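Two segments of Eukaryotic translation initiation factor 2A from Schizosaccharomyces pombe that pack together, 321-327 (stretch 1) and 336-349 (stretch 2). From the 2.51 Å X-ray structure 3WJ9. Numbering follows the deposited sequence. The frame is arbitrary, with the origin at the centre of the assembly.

Stretch 1 321-327: SRYILLA
Stretch 2 (336-349) IDIFDAANNMKKIT

Two extended antiparallel strands, 323-327 and 336-340, lie 4.4 Å apart at closest approach, their directions 154° apart, with Tyr 323 opposite Asp 340 and Ala 327 opposite Ile 336.

Ile 324 covers the most surface. Its pair with Phe 339 is clamped by two nearly straight hydrogen bonds, Ile 324 N to Phe 339 O (2.7 Å) and Phe 339 N to Ile 324 O (2.6 Å). Likewise, Leu 326 N to Asp 337 O is 2.8 Å, Asp 337 N to Leu 326 O 2.9 Å. The side chain of Ile 324 (chi1 m, chi2 t) sends Ile 324 CD1 to within 3.1 Å of CE of Met 345, a selenomethionine, a tight apolar contact. On the same sheet face, Phe 339 (chi1 m, chi2 85°) meets Leu 326 CB at its ring edge, 4.0 Å from Phe 339 CE1. Branched Ile 324 and the Phe 339 ring suit this face, filling space without needing polar partners.

Arg 322 precedes the strand. Arg 322 O accepts a hydrogen bond from Ala 341 N (3.1 Å), and the extended side chain (chi1 to chi3 t) brings Arg 322 NE 3.1 Å from Asp 340 OD2, a salt bridge suited to an exposed arginine beside a buried carboxylate.

The other face, with Tyr 323, Leu 325 and Ala 327, is largely apolar: Leu 325 CG lies 3.9 Å from Ile 336 CG2, and Tyr 323 CB 4.0 Å from Ile 338 CG2. In all, 684 Å² is buried.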

# COMPACT_ATOMS: atom_id res chain seq x y z
N SER A 321 -15.81 2.67 6.41
CA SER A 321 -15.71 4.07 6.80
C SER A 321 -16.50 4.41 8.06
O SER A 321 -16.83 5.58 8.29
CB SER A 321 -16.16 4.98 5.66
OG SER A 321 -15.24 4.96 4.58
N ARG A 322 -16.81 3.41 8.87
CA ARG A 322 -17.55 3.65 10.11
C ARG A 322 -16.61 3.71 11.31
O ARG A 322 -16.77 4.57 12.18
CB ARG A 322 -18.60 2.56 10.34
CG ARG A 322 -19.44 2.79 11.58
CD ARG A 322 -20.24 1.56 11.98
NE ARG A 322 -20.99 1.77 13.21
CZ ARG A 322 -21.62 0.82 13.88
NH1 ARG A 322 -21.60 -0.43 13.44
NH2 ARG A 322 -22.28 1.11 14.99
N TYR A 323 -15.64 2.81 11.35
CA TYR A 323 -14.75 2.70 12.50
C TYR A 323 -13.39 3.34 12.26
O TYR A 323 -12.89 3.35 11.14
CB TYR A 323 -14.56 1.23 12.88
CG TYR A 323 -15.85 0.48 13.06
CD1 TYR A 323 -16.71 0.78 14.11
CD2 TYR A 323 -16.21 -0.54 12.19
CE1 TYR A 323 -17.90 0.10 14.28
CE2 TYR A 323 -17.40 -1.23 12.35
CZ TYR A 323 -18.24 -0.91 13.40
OH TYR A 323 -19.42 -1.59 13.57
N ILE A 324 -12.80 3.89 13.32
CA ILE A 324 -11.48 4.49 13.25
C ILE A 324 -10.55 3.86 14.29
O ILE A 324 -10.86 3.83 15.48
CB ILE A 324 -11.54 6.02 13.47
CG1 ILE A 324 -12.54 6.65 12.50
CG2 ILE A 324 -10.17 6.64 13.30
CD1 ILE A 324 -12.68 8.15 12.65
N LEU A 325 -9.42 3.34 13.82
CA LEU A 325 -8.47 2.65 14.69
C LEU A 325 -7.31 3.56 15.08
O LEU A 325 -6.85 4.37 14.28
CB LEU A 325 -7.95 1.38 13.99
CG LEU A 325 -7.05 0.40 14.76
CD1 LEU A 325 -7.31 -1.01 14.27
CD2 LEU A 325 -5.58 0.75 14.59
N LEU A 326 -6.85 3.43 16.32
CA LEU A 326 -5.72 4.22 16.80
C LEU A 326 -4.80 3.35 17.64
O LEU A 326 -5.17 2.88 18.72
CB LEU A 326 -6.21 5.43 17.60
CG LEU A 326 -5.15 6.48 17.92
CD1 LEU A 326 -4.51 7.00 16.65
CD2 LEU A 326 -5.74 7.62 18.73
N ALA A 327 -3.59 3.12 17.14
CA ALA A 327 -2.68 2.17 17.77
C ALA A 327 -1.26 2.70 17.93
O ALA A 327 -0.91 3.75 17.41
CB ALA A 327 -2.66 0.87 16.98
N ILE A 336 -4.46 -0.80 21.36
CA ILE A 336 -5.30 -0.46 20.21
C ILE A 336 -6.65 0.09 20.66
O ILE A 336 -7.31 -0.51 21.52
CB ILE A 336 -5.53 -1.68 19.28
CG1 ILE A 336 -4.22 -2.15 18.66
CG2 ILE A 336 -6.54 -1.34 18.19
CD1 ILE A 336 -4.39 -3.31 17.69
N ASP A 337 -7.05 1.22 20.09
CA ASP A 337 -8.37 1.80 20.36
C ASP A 337 -9.18 1.88 19.08
O ASP A 337 -8.62 2.10 18.00
CB ASP A 337 -8.23 3.19 20.99
CG ASP A 337 -7.60 3.14 22.37
OD1 ASP A 337 -7.60 2.06 22.99
OD2 ASP A 337 -7.12 4.19 22.84
N ILE A 338 -10.49 1.69 19.18
CA ILE A 338 -11.37 1.79 18.02
C ILE A 338 -12.51 2.77 18.27
O ILE A 338 -13.30 2.60 19.20
CB ILE A 338 -11.94 0.42 17.62
CG1 ILE A 338 -10.82 -0.51 17.16
CG2 ILE A 338 -12.97 0.57 16.51
CD1 ILE A 338 -11.30 -1.87 16.69
N PHE A 339 -12.59 3.80 17.43
CA PHE A 339 -13.58 4.86 17.57
C PHE A 339 -14.63 4.79 16.46
O PHE A 339 -14.40 4.18 15.42
CB PHE A 339 -12.90 6.22 17.59
CG PHE A 339 -11.88 6.38 18.69
CD1 PHE A 339 -10.58 5.94 18.51
CD2 PHE A 339 -12.23 6.95 19.90
CE1 PHE A 339 -9.64 6.08 19.52
CE2 PHE A 339 -11.31 7.09 20.91
CZ PHE A 339 -10.01 6.66 20.72
N ASP A 340 -15.77 5.44 16.69
CA ASP A 340 -16.90 5.35 15.77
C ASP A 340 -17.35 6.73 15.30
O ASP A 340 -17.91 7.50 16.07
CB ASP A 340 -18.07 4.61 16.45
CG ASP A 340 -19.16 4.20 15.48
OD1 ASP A 340 -19.48 4.97 14.55
OD2 ASP A 340 -19.71 3.09 15.65
N ALA A 341 -17.11 7.02 14.03
CA ALA A 341 -17.52 8.29 13.43
C ALA A 341 -19.03 8.49 13.50
O ALA A 341 -19.51 9.61 13.66
CB ALA A 341 -17.04 8.38 11.99
N ALA A 342 -19.77 7.40 13.37
CA ALA A 342 -21.23 7.47 13.35
C ALA A 342 -21.84 7.72 14.73
O ALA A 342 -22.95 8.25 14.83
CB ALA A 342 -21.80 6.20 12.74
N ASN A 343 -21.12 7.37 15.79
CA ASN A 343 -21.67 7.41 17.15
C ASN A 343 -21.18 8.60 18.00
O ASN A 343 -21.28 8.55 19.22
CB ASN A 343 -21.35 6.10 17.88
CG ASN A 343 -22.35 5.78 18.98
OD1 ASN A 343 -23.15 6.64 19.38
ND2 ASN A 343 -22.28 4.57 19.52
N ASN A 344 -20.69 9.66 17.35
CA ASN A 344 -20.02 10.79 18.01
C ASN A 344 -18.70 10.33 18.57
O ASN A 344 -18.52 10.38 19.80
CB ASN A 344 -20.84 11.40 19.15
CG ASN A 344 -22.27 11.66 18.78
OD1 ASN A 344 -23.17 11.11 19.41
ND2 ASN A 344 -22.49 12.49 17.76
N MSE A 345 -17.86 9.71 17.74
CA MSE A 345 -16.49 9.44 18.11
C MSE A 345 -16.43 8.72 19.43
O MSE A 345 -15.49 8.98 20.21
CB MSE A 345 -15.68 10.73 18.14
CG MSE A 345 -14.29 10.52 17.53
SE MSE A 345 -14.40 9.65 15.77
CE MSE A 345 -12.47 9.70 15.34
N LYS A 346 -17.38 7.83 19.70
CA LYS A 346 -17.30 6.99 20.90
C LYS A 346 -16.22 5.94 20.71
O LYS A 346 -15.99 5.48 19.59
CB LYS A 346 -18.61 6.27 21.23
CG LYS A 346 -19.87 7.10 21.34
CD LYS A 346 -19.71 8.40 22.10
CE LYS A 346 -21.08 9.05 22.28
NZ LYS A 346 -21.01 10.43 22.82
N LYS A 347 -15.58 5.56 21.81
CA LYS A 347 -14.74 4.38 21.80
C LYS A 347 -15.57 3.19 22.26
O LYS A 347 -16.29 3.28 23.26
CB LYS A 347 -13.52 4.57 22.69
CG LYS A 347 -12.35 3.69 22.29
CD LYS A 347 -11.06 4.14 22.95
CE LYS A 347 -11.19 4.20 24.46
NZ LYS A 347 -11.52 2.86 25.03
N ILE A 348 -15.49 2.10 21.51
CA ILE A 348 -16.27 0.90 21.81
C ILE A 348 -15.35 -0.23 22.25
O ILE A 348 -15.81 -1.23 22.80
CB ILE A 348 -17.08 0.43 20.59
CG1 ILE A 348 -16.15 -0.10 19.50
CG2 ILE A 348 -17.94 1.57 20.05
CD1 ILE A 348 -16.86 -0.73 18.33
N THR A 349 -14.06 -0.06 22.01
CA THR A 349 -13.11 -1.13 22.22
C THR A 349 -11.70 -0.62 22.50
O THR A 349 -11.20 0.27 21.81
CB THR A 349 -13.07 -2.08 21.00
OG1 THR A 349 -14.36 -2.68 20.82
CG2 THR A 349 -12.04 -3.18 21.20